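Local coordinates for acetyl-CoA hydrolase/transferase family protein (PDB 2NVV) that probably hydrolyses acetyl-CoA or exchanges CoA between acetate and another acyl group, through a glutamyl-CoA thioester, and binds zinc, at residues A2-I6 / D129-D133; F53-T59 / D75-T81; I291-K295 / F323-I328; F405-A410 / C475-H479. All coordinates share one frame; numbering follows the deposited sequence.

Contact 1: A2-I6 / D129-D133; sequences ALRFI and DVTED
Leu-3 and Glu-132 lie alongside one another, their side chains running in opposite senses, and between them they carry most of this surface contact. The polar part is a single hydrogen bond from the backbone N of Leu-3 to OE1 of Glu-132, nearly straight at 164°. The modelled length, 2.4 Å from Leu-3 N to Glu-132 OE1, is too short to take literally, so its exact value is doubtful. Glutamate suits the place because it is long: with CG opposite the backbone N (chi1 -157°) and the chain folded at chi2 (73°), the carboxylate is carried across to the other backbone.

The two partners are a chain terminus and a turn. The segment 2-6 runs along strand 206-212, the last strand of the parallel sheet, through backbone hydrogen bonds of Arg-4 and Ile-6 with Val-209. The segment 129-133 begins on strand 129-130, an outer strand of a small antiparallel sheet, and starts the turn back to strand 135-137, where Leu-137 pairs with Asp-129.

Apolar packing centres on one methyl. CD2 of Leu-3 stands 4.0 Å from CG1 of Val-130 and equally far from CG2 of Val-130, so it sits across the fork of the valine. The same methyl lies 3.5 Å from the carbonyl O of Thr-131 and 3.6 Å from OE2 of Glu-132. Branched leucine fits here, since its second methyl, CD1, lies between the carboxylate and the backbone of Glu-132, 3.8 Å from OE1 and 4.0 Å from O.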
# COMPACT_ATOMS: atom_id res chain seq x y z
N ALA A 2 18.48 40.87 13.04
CA ALA A 2 18.44 40.00 14.26
C ALA A 2 17.03 39.47 14.50
O ALA A 2 16.06 39.98 13.93
CB ALA A 2 18.89 40.79 15.46
N LEU A 3 16.93 38.45 15.35
CA LEU A 3 15.65 37.84 15.68
C LEU A 3 14.77 38.86 16.41
O LEU A 3 15.17 39.44 17.42
CB LEU A 3 15.85 36.61 16.57
CG LEU A 3 15.89 35.23 15.89
CD1 LEU A 3 16.67 35.29 14.57
CD2 LEU A 3 16.52 34.23 16.87
N ARG A 4 13.57 39.05 15.88
CA ARG A 4 12.62 39.99 16.44
C ARG A 4 11.59 39.24 17.29
O ARG A 4 11.00 38.26 16.85
CB ARG A 4 11.91 40.74 15.30
CG ARG A 4 10.85 41.71 15.75
CD ARG A 4 10.00 42.16 14.57
NE ARG A 4 8.81 42.89 14.99
CZ ARG A 4 7.80 43.21 14.18
NH1 ARG A 4 7.85 42.87 12.90
NH2 ARG A 4 6.74 43.86 14.64
N PHE A 5 11.39 39.71 18.52
CA PHE A 5 10.42 39.11 19.41
C PHE A 5 9.11 39.89 19.35
O PHE A 5 9.11 41.11 19.50
CB PHE A 5 10.98 39.08 20.82
CG PHE A 5 12.08 38.09 20.99
CD1 PHE A 5 11.82 36.82 21.50
CD2 PHE A 5 13.37 38.38 20.55
CE1 PHE A 5 12.83 35.86 21.57
CE2 PHE A 5 14.39 37.42 20.62
CZ PHE A 5 14.11 36.16 21.13
N ILE A 6 8.01 39.18 19.12
CA ILE A 6 6.71 39.81 19.01
C ILE A 6 5.63 39.07 19.77
O ILE A 6 5.89 38.06 20.43
CB ILE A 6 6.29 39.90 17.53
CG1 ILE A 6 6.26 38.50 16.91
CG2 ILE A 6 7.25 40.78 16.76
CD1 ILE A 6 5.88 38.49 15.45
N ASP A 129 14.49 26.01 21.09
CA ASP A 129 15.58 26.96 20.89
C ASP A 129 15.73 27.34 19.42
O ASP A 129 15.72 26.49 18.53
CB ASP A 129 16.90 26.39 21.39
CG ASP A 129 17.98 27.45 21.51
OD1 ASP A 129 17.73 28.47 22.19
OD2 ASP A 129 19.07 27.26 20.94
N VAL A 130 15.85 28.64 19.19
CA VAL A 130 16.03 29.18 17.85
C VAL A 130 17.27 30.06 17.88
O VAL A 130 17.34 31.04 18.62
CB VAL A 130 14.81 30.01 17.40
CG1 VAL A 130 14.53 31.11 18.42
CG2 VAL A 130 15.04 30.58 16.01
N THR A 131 18.27 29.68 17.10
CA THR A 131 19.53 30.42 17.04
C THR A 131 19.38 31.66 16.15
O THR A 131 18.44 31.77 15.36
CB THR A 131 20.64 29.53 16.46
OG1 THR A 131 20.71 28.32 17.22
CG2 THR A 131 21.97 30.21 16.56
N GLU A 132 20.31 32.59 16.30
CA GLU A 132 20.29 33.82 15.53
C GLU A 132 20.65 33.53 14.07
O GLU A 132 20.22 34.26 13.17
CB GLU A 132 21.28 34.81 16.12
CG GLU A 132 20.97 36.24 15.78
CD GLU A 132 19.77 36.76 16.54
OE1 GLU A 132 19.16 37.75 16.08
OE2 GLU A 132 19.43 36.19 17.61
N ASP A 133 21.43 32.47 13.85
CA ASP A 133 21.82 32.09 12.50
C ASP A 133 20.81 31.12 11.90
O ASP A 133 21.13 30.36 10.99
CB ASP A 133 23.23 31.48 12.49
CG ASP A 133 23.32 30.20 13.31
OD1 ASP A 133 22.34 29.86 14.01
OD2 ASP A 133 24.38 29.53 13.27

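Contact 2: F53-T59 / D75-T81; sequences FKIGMFT and DAVKFRT
Ile-55 accepts and gives backbone hydrogen bonds on the neighbouring strand, two of the five that join segments 53-59 and 75-81 side by side in the same direction. Its N bonds to Ala-76 O at 3.0 Å and its O receives the N of Lys-78. Met-57, a selenomethionine, repeats the pattern with Phe-79 O and Thr-81 N, and Thr-59 N closes the series on Thr-81 O. Between the pairs Ile-55 with Val-77 and Met-57 with Arg-80, two steps along the first strand match three along the second, which therefore carries one extra residue at its corner at Lys-78. These are adjacent strands of the parallel sheet in the N-terminal, Rossmann-like part, linked by helix 65-73 in a beta-alpha-beta crossover.

On one face aromatic contacts dominate. Gly-56 CA lies 3.6 Å from the centroid of the Phe-79 ring, over its face, a CH-pi contact that a bare glycine permits. The edge of Phe-79 then meets the face of Phe-58, a T-shaped pair with planes at 67°.

On the other face Met-57 SE lies 4.0 Å from Val-77 CG2, flexible against branched, beneath Leu-67 and Leu-71 of the helix. Arg-80, bent at chi2 (79°), passes Met-57 CB with its CD at 3.7 Å and places its guanidinium face under Thr-59 CG2, 3.7 Å from Arg-80 CZ.

Charges lie at the ends. Lys-54 and Asp-75 form a long salt bridge, whereas the buried Arg-80 is tied by Asp-68 and the carbonyl of Ala-61. That pairing probably offsets the cost of burying the charge and fixes how the guanidinium is turned.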
# COMPACT_ATOMS: atom_id res chain seq x y z
N PHE A 53 -12.01 34.90 5.03
CA PHE A 53 -10.76 34.57 5.70
C PHE A 53 -10.65 33.09 6.04
O PHE A 53 -11.21 32.60 7.03
CB PHE A 53 -10.57 35.42 6.95
CG PHE A 53 -9.15 35.47 7.42
CD1 PHE A 53 -8.48 34.31 7.80
CD2 PHE A 53 -8.45 36.68 7.46
CE1 PHE A 53 -7.14 34.35 8.20
CE2 PHE A 53 -7.12 36.73 7.86
CZ PHE A 53 -6.46 35.56 8.23
N LYS A 54 -9.91 32.37 5.20
CA LYS A 54 -9.67 30.95 5.38
C LYS A 54 -8.28 30.63 4.86
O LYS A 54 -7.85 31.15 3.82
CB LYS A 54 -10.71 30.12 4.62
CG LYS A 54 -12.14 30.35 5.07
CD LYS A 54 -13.04 29.30 4.49
CE LYS A 54 -14.49 29.56 4.79
NZ LYS A 54 -15.29 28.38 4.33
N ILE A 55 -7.58 29.77 5.59
CA ILE A 55 -6.22 29.38 5.22
C ILE A 55 -6.14 27.89 4.91
O ILE A 55 -6.96 27.10 5.39
CB ILE A 55 -5.23 29.67 6.35
CG1 ILE A 55 -5.69 28.92 7.62
CG2 ILE A 55 -5.13 31.17 6.61
CD1 ILE A 55 -4.70 28.97 8.78
N GLY A 56 -5.15 27.52 4.11
CA GLY A 56 -4.96 26.12 3.77
C GLY A 56 -4.10 25.60 4.90
O GLY A 56 -3.24 26.33 5.38
N MSE A 57 -4.32 24.37 5.33
CA MSE A 57 -3.54 23.83 6.44
C MSE A 57 -2.84 22.51 6.17
O MSE A 57 -3.47 21.52 5.82
CB MSE A 57 -4.46 23.65 7.65
CG MSE A 57 -5.12 24.92 8.13
SE MSE A 57 -6.42 24.59 9.53
CE MSE A 57 -5.20 23.93 10.89
N PHE A 58 -1.53 22.51 6.36
CA PHE A 58 -0.70 21.32 6.19
C PHE A 58 -0.11 21.08 7.58
O PHE A 58 0.53 21.97 8.14
CB PHE A 58 0.48 21.55 5.23
CG PHE A 58 0.09 21.89 3.81
CD1 PHE A 58 0.33 23.17 3.30
CD2 PHE A 58 -0.45 20.92 2.97
CE1 PHE A 58 0.04 23.48 1.97
CE2 PHE A 58 -0.75 21.21 1.64
CZ PHE A 58 -0.50 22.50 1.13
N THR A 59 -0.32 19.88 8.14
CA THR A 59 0.23 19.55 9.45
C THR A 59 0.91 18.18 9.38
O THR A 59 0.91 17.53 8.34
CB THR A 59 -0.88 19.48 10.52
OG1 THR A 59 -1.75 18.38 10.24
CG2 THR A 59 -1.68 20.75 10.54
N ASP A 75 -14.23 28.90 11.63
CA ASP A 75 -14.65 28.65 10.26
C ASP A 75 -13.64 29.30 9.30
O ASP A 75 -14.00 30.01 8.38
CB ASP A 75 -16.06 29.21 10.03
CG ASP A 75 -16.64 28.80 8.67
OD1 ASP A 75 -16.23 27.76 8.12
OD2 ASP A 75 -17.53 29.53 8.16
N ALA A 76 -12.36 29.03 9.53
CA ALA A 76 -11.29 29.60 8.72
C ALA A 76 -10.44 28.53 8.08
O ALA A 76 -9.27 28.75 7.80
CB ALA A 76 -10.41 30.52 9.59
N VAL A 77 -11.03 27.37 7.84
CA VAL A 77 -10.30 26.26 7.24
C VAL A 77 -10.69 26.10 5.78
O VAL A 77 -11.77 25.57 5.51
CB VAL A 77 -10.60 24.93 7.97
CG1 VAL A 77 -9.76 23.82 7.39
CG2 VAL A 77 -10.37 25.07 9.45
N LYS A 78 -9.85 26.51 4.84
CA LYS A 78 -10.21 26.35 3.43
C LYS A 78 -9.97 24.89 3.03
O LYS A 78 -10.75 24.31 2.27
CB LYS A 78 -9.42 27.31 2.53
CG LYS A 78 -8.01 26.88 2.17
CD LYS A 78 -7.43 27.77 1.04
CE LYS A 78 -8.33 27.76 -0.19
NZ LYS A 78 -7.74 28.48 -1.36
N PHE A 79 -8.90 24.30 3.54
CA PHE A 79 -8.61 22.90 3.28
C PHE A 79 -7.66 22.39 4.35
O PHE A 79 -6.86 23.16 4.89
CB PHE A 79 -8.06 22.68 1.86
CG PHE A 79 -6.59 23.00 1.69
CD1 PHE A 79 -5.62 22.19 2.28
CD2 PHE A 79 -6.18 24.09 0.92
CE1 PHE A 79 -4.26 22.45 2.10
CE2 PHE A 79 -4.83 24.37 0.73
CZ PHE A 79 -3.86 23.53 1.33
N ARG A 80 -7.74 21.10 4.64
CA ARG A 80 -6.93 20.48 5.68
C ARG A 80 -6.32 19.12 5.29
O ARG A 80 -6.97 18.30 4.64
CB ARG A 80 -7.80 20.30 6.93
CG ARG A 80 -7.11 19.64 8.11
CD ARG A 80 -6.23 20.62 8.86
NE ARG A 80 -5.74 20.02 10.09
CZ ARG A 80 -4.88 19.01 10.15
NH1 ARG A 80 -4.50 18.52 11.32
NH2 ARG A 80 -4.39 18.51 9.03
N THR A 81 -5.07 18.91 5.71
CA THR A 81 -4.33 17.67 5.46
C THR A 81 -3.23 17.54 6.51
O THR A 81 -2.73 18.54 7.02
CB THR A 81 -3.63 17.65 4.09
OG1 THR A 81 -4.10 18.73 3.29
CG2 THR A 81 -3.90 16.35 3.38

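Contact 3: I291-K295 / F323-I328; sequences IALMK and FFKDKI
Met-294, a selenomethionine, reaches from helix 288-295 into the corner between helix 321-324 and strand 328-330. With CG opposite the backbone N (chi1 -159°) the chain is extended as far as SE and then bends, and its selenium comes to 4.0 Å from Ile-328 CG1 while making an oblique Met-aromatic contact with Phe-324. Ile-291 closes the buried side: its CG2 meets Phe-324 CE2 at 3.7 Å, and its CD1 touches Ile-328 CD1. Branched Ile-291 thus packs on the ring and Ile-328 on the selenomethionine, and Ile-317 of helix 311-318 backs Ile-291 and Phe-324.

Toward solvent the packing gives way to lysines and one partly exposed ring. Lys-295 CD lies at the edge of Phe-324, 3.5 Å from its CZ, while the amino group goes on to a salt bridge with Asp-316. Phe-323 turns its own edge to the carbonyl O of Met-294, 3.4 Å from CZ, and Lys-327 crosses its face to the carbonyl O of Phe-323, which NZ reaches at 2.8 Å, with a weak bond to Asp-326.

No hydrogen bond links the two segments: apolar and ring contacts hold them, and the lysine charges are met by Asp-316 and Asp-326, not across the contact.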
# COMPACT_ATOMS: atom_id res chain seq x y z
N ILE A 291 7.35 4.56 27.59
CA ILE A 291 8.29 5.11 28.56
C ILE A 291 8.36 4.20 29.80
O ILE A 291 9.45 3.92 30.31
CB ILE A 291 7.84 6.52 28.99
CG1 ILE A 291 7.70 7.40 27.74
CG2 ILE A 291 8.83 7.10 29.97
CD1 ILE A 291 9.00 7.58 26.98
N ALA A 292 7.20 3.74 30.26
CA ALA A 292 7.13 2.88 31.43
C ALA A 292 7.96 1.62 31.25
O ALA A 292 8.70 1.23 32.15
CB ALA A 292 5.66 2.52 31.72
N LEU A 293 7.82 0.98 30.09
CA LEU A 293 8.56 -0.23 29.77
C LEU A 293 10.04 0.06 29.60
O LEU A 293 10.90 -0.80 29.84
CB LEU A 293 8.02 -0.87 28.49
CG LEU A 293 6.62 -1.47 28.65
CD1 LEU A 293 6.12 -2.00 27.32
CD2 LEU A 293 6.68 -2.57 29.71
N MSE A 294 10.33 1.29 29.17
CA MSE A 294 11.70 1.74 28.96
C MSE A 294 12.44 1.83 30.30
O MSE A 294 13.59 1.41 30.42
CB MSE A 294 11.67 3.10 28.28
CG MSE A 294 12.94 3.47 27.57
SE MSE A 294 12.67 5.02 26.47
CE MSE A 294 14.11 6.11 27.17
N LYS A 295 11.76 2.38 31.31
CA LYS A 295 12.35 2.52 32.64
C LYS A 295 12.61 1.15 33.29
O LYS A 295 13.43 1.04 34.20
CB LYS A 295 11.43 3.35 33.54
CG LYS A 295 10.97 4.64 32.91
CD LYS A 295 11.14 5.81 33.87
CE LYS A 295 10.35 5.62 35.14
NZ LYS A 295 10.77 6.63 36.14
N PHE A 323 19.26 9.30 31.27
CA PHE A 323 18.75 7.98 30.94
C PHE A 323 18.01 7.93 29.60
O PHE A 323 18.23 7.02 28.81
CB PHE A 323 17.82 7.53 32.07
CG PHE A 323 17.17 6.20 31.83
CD1 PHE A 323 17.88 5.01 32.04
CD2 PHE A 323 15.85 6.13 31.40
CE1 PHE A 323 17.27 3.78 31.81
CE2 PHE A 323 15.24 4.89 31.16
CZ PHE A 323 15.95 3.72 31.37
N PHE A 324 17.15 8.91 29.34
CA PHE A 324 16.34 8.92 28.13
C PHE A 324 16.94 9.45 26.84
O PHE A 324 16.62 8.97 25.77
CB PHE A 324 15.03 9.68 28.40
CG PHE A 324 14.21 9.10 29.51
CD1 PHE A 324 14.43 9.49 30.83
CD2 PHE A 324 13.24 8.15 29.25
CE1 PHE A 324 13.69 8.94 31.87
CE2 PHE A 324 12.49 7.59 30.28
CZ PHE A 324 12.72 7.99 31.59
N LYS A 325 17.82 10.44 26.95
CA LYS A 325 18.44 11.07 25.78
C LYS A 325 18.92 10.13 24.68
O LYS A 325 18.64 10.36 23.50
CB LYS A 325 19.59 11.96 26.23
CG LYS A 325 19.95 13.05 25.24
CD LYS A 325 20.54 14.26 25.96
CE LYS A 325 20.73 15.41 24.98
NZ LYS A 325 19.50 15.59 24.18
N ASP A 326 19.62 9.08 25.06
CA ASP A 326 20.16 8.11 24.12
C ASP A 326 19.21 6.93 23.84
O ASP A 326 19.61 5.95 23.20
CB ASP A 326 21.48 7.57 24.65
CG ASP A 326 21.39 7.15 26.11
OD1 ASP A 326 21.20 8.05 26.97
OD2 ASP A 326 21.49 5.94 26.41
N LYS A 327 17.97 7.02 24.31
CA LYS A 327 17.02 5.93 24.10
C LYS A 327 15.81 6.35 23.30
O LYS A 327 15.01 5.50 22.89
CB LYS A 327 16.57 5.36 25.43
CG LYS A 327 17.67 4.71 26.23
CD LYS A 327 17.17 4.27 27.61
CE LYS A 327 18.32 3.66 28.41
NZ LYS A 327 19.52 4.55 28.42
N ILE A 328 15.67 7.65 23.07
CA ILE A 328 14.54 8.17 22.31
C ILE A 328 15.07 8.96 21.15
O ILE A 328 16.00 9.73 21.30
CB ILE A 328 13.66 9.10 23.17
CG1 ILE A 328 13.12 8.35 24.39
CG2 ILE A 328 12.51 9.66 22.32
CD1 ILE A 328 12.49 9.26 25.42

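Contact 4: F405-A410 / C475-H479; sequences FVPMVA and CFAFH
Pro-407 sets its CD over the face of the Phe-478 ring, 3.9 Å from the centroid and 18° off the ring normal. This CH-pi contact suits a proline, whose compact, rigid ring presents C-H groups, CD being slightly polarised by the adjacent N, just as strand 405-406 ends. His-479, one residue on in helix 477-484, is approached from two directions. Ala-410 CB lies over its face at 4.0 Å from the centroid, and in the plane of the ring NE2 gives a weak hydrogen bond to the carbonyl O of Met-408, 3.3 Å long at 153°. Placing CG opposite its carbonyl carbon (chi1 -57°) carries the imidazole to that oxygen, beside Val-406.

Phe-476 swings back toward the loop, where the selenium of selenomethionine Met-408 stands obliquely to the ring, 3.6 Å from Phe-476 CZ. The edge of the ring points to the carbonyl O of Val-409. Phe-476 of the second subunit packs on both Met-408 and Cys-475, which places this cluster at the dimer interface.

The weak bond is consistent with a proton on NE2 of the buried histidine, while CH-pi and selenium-aromatic contacts join the loop leading into the zinc ligand His-411 to the C-terminal helix.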
# COMPACT_ATOMS: atom_id res chain seq x y z
N PHE A 405 -17.22 -6.82 13.35
CA PHE A 405 -17.03 -7.65 12.16
C PHE A 405 -18.30 -7.67 11.33
O PHE A 405 -19.38 -7.96 11.84
CB PHE A 405 -16.62 -9.06 12.58
CG PHE A 405 -15.28 -9.12 13.24
CD1 PHE A 405 -14.12 -9.22 12.48
CD2 PHE A 405 -15.17 -9.01 14.62
CE1 PHE A 405 -12.87 -9.20 13.08
CE2 PHE A 405 -13.92 -8.98 15.23
CZ PHE A 405 -12.78 -9.08 14.46
N VAL A 406 -18.16 -7.38 10.04
CA VAL A 406 -19.29 -7.30 9.14
C VAL A 406 -19.04 -8.04 7.83
O VAL A 406 -17.91 -8.38 7.51
CB VAL A 406 -19.58 -5.82 8.83
CG1 VAL A 406 -19.95 -5.08 10.10
CG2 VAL A 406 -18.36 -5.19 8.20
N PRO A 407 -20.11 -8.30 7.05
CA PRO A 407 -19.96 -9.00 5.77
C PRO A 407 -18.97 -8.26 4.87
O PRO A 407 -18.08 -8.88 4.28
CB PRO A 407 -21.37 -8.99 5.21
CG PRO A 407 -22.22 -9.06 6.45
CD PRO A 407 -21.53 -8.09 7.38
N MSE A 408 -19.15 -6.95 4.76
CA MSE A 408 -18.27 -6.09 3.97
C MSE A 408 -18.10 -4.77 4.71
O MSE A 408 -19.07 -4.25 5.25
CB MSE A 408 -18.88 -5.81 2.59
CG MSE A 408 -17.92 -5.09 1.65
SE MSE A 408 -18.76 -4.37 0.04
CE MSE A 408 -18.70 -5.93 -1.12
N VAL A 409 -16.87 -4.25 4.75
CA VAL A 409 -16.63 -2.98 5.44
C VAL A 409 -17.24 -1.83 4.62
O VAL A 409 -17.09 -1.77 3.40
CB VAL A 409 -15.10 -2.71 5.66
CG1 VAL A 409 -14.54 -3.65 6.71
CG2 VAL A 409 -14.33 -2.86 4.38
N ALA A 410 -17.93 -0.93 5.32
CA ALA A 410 -18.58 0.22 4.69
C ALA A 410 -17.57 1.20 4.08
O ALA A 410 -17.95 2.12 3.36
CB ALA A 410 -19.45 0.94 5.70
N CYS A 475 -24.83 -7.30 1.43
CA CYS A 475 -23.53 -7.20 2.12
C CYS A 475 -23.50 -6.12 3.20
O CYS A 475 -22.66 -6.18 4.11
CB CYS A 475 -22.40 -6.95 1.12
SG CYS A 475 -22.61 -5.51 0.07
N PHE A 476 -24.40 -5.15 3.11
CA PHE A 476 -24.45 -4.06 4.09
C PHE A 476 -25.65 -4.14 5.02
O PHE A 476 -26.00 -3.15 5.67
CB PHE A 476 -24.46 -2.71 3.37
CG PHE A 476 -23.15 -2.36 2.72
CD1 PHE A 476 -23.11 -1.80 1.44
CD2 PHE A 476 -21.95 -2.57 3.39
CE1 PHE A 476 -21.90 -1.47 0.84
CE2 PHE A 476 -20.74 -2.24 2.80
CZ PHE A 476 -20.72 -1.69 1.52
N ALA A 477 -26.27 -5.31 5.09
CA ALA A 477 -27.42 -5.52 5.96
C ALA A 477 -27.12 -5.20 7.43
O ALA A 477 -27.97 -4.67 8.14
CB ALA A 477 -27.89 -6.95 5.83
N PHE A 478 -25.92 -5.54 7.88
CA PHE A 478 -25.52 -5.27 9.26
C PHE A 478 -25.62 -3.77 9.57
O PHE A 478 -26.21 -3.37 10.57
CB PHE A 478 -24.09 -5.76 9.50
CG PHE A 478 -24.01 -7.19 9.96
CD1 PHE A 478 -24.82 -8.17 9.39
CD2 PHE A 478 -23.12 -7.57 10.96
CE1 PHE A 478 -24.75 -9.50 9.81
CE2 PHE A 478 -23.05 -8.89 11.39
CZ PHE A 478 -23.87 -9.86 10.81
N HIS A 479 -25.03 -2.96 8.70
CA HIS A 479 -25.02 -1.51 8.82
C HIS A 479 -26.43 -0.96 8.67
O HIS A 479 -26.83 -0.04 9.39
CB HIS A 479 -24.13 -0.91 7.74
CG HIS A 479 -22.73 -1.42 7.75
ND1 HIS A 479 -21.76 -0.91 8.59
CD2 HIS A 479 -22.13 -2.38 7.01
CE1 HIS A 479 -20.62 -1.53 8.36
NE2 HIS A 479 -20.81 -2.43 7.40

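How the contacts relate
Contacts 1 and 2 belong to the N-terminal Rossmann-like part, contact 2 being nested in the loop that contact 1 closes; their nearest atoms are about 15 Å apart. Contacts 3 and 4 follow in series, about 43 Å between centres. None holds a predicted catalytic residue, but contact 2 lies near one: the side chain of Thr-59 is about 11 Å from that of Glu-284, the predicted thioester-forming residue. In contact 3, Ile-291 is about 12 Å, side chain to side chain, from Val-259 of the predicted CoA site. Contact 4 leads into the zinc site, with the side chain of Val-409 about 10 Å from a zinc ion.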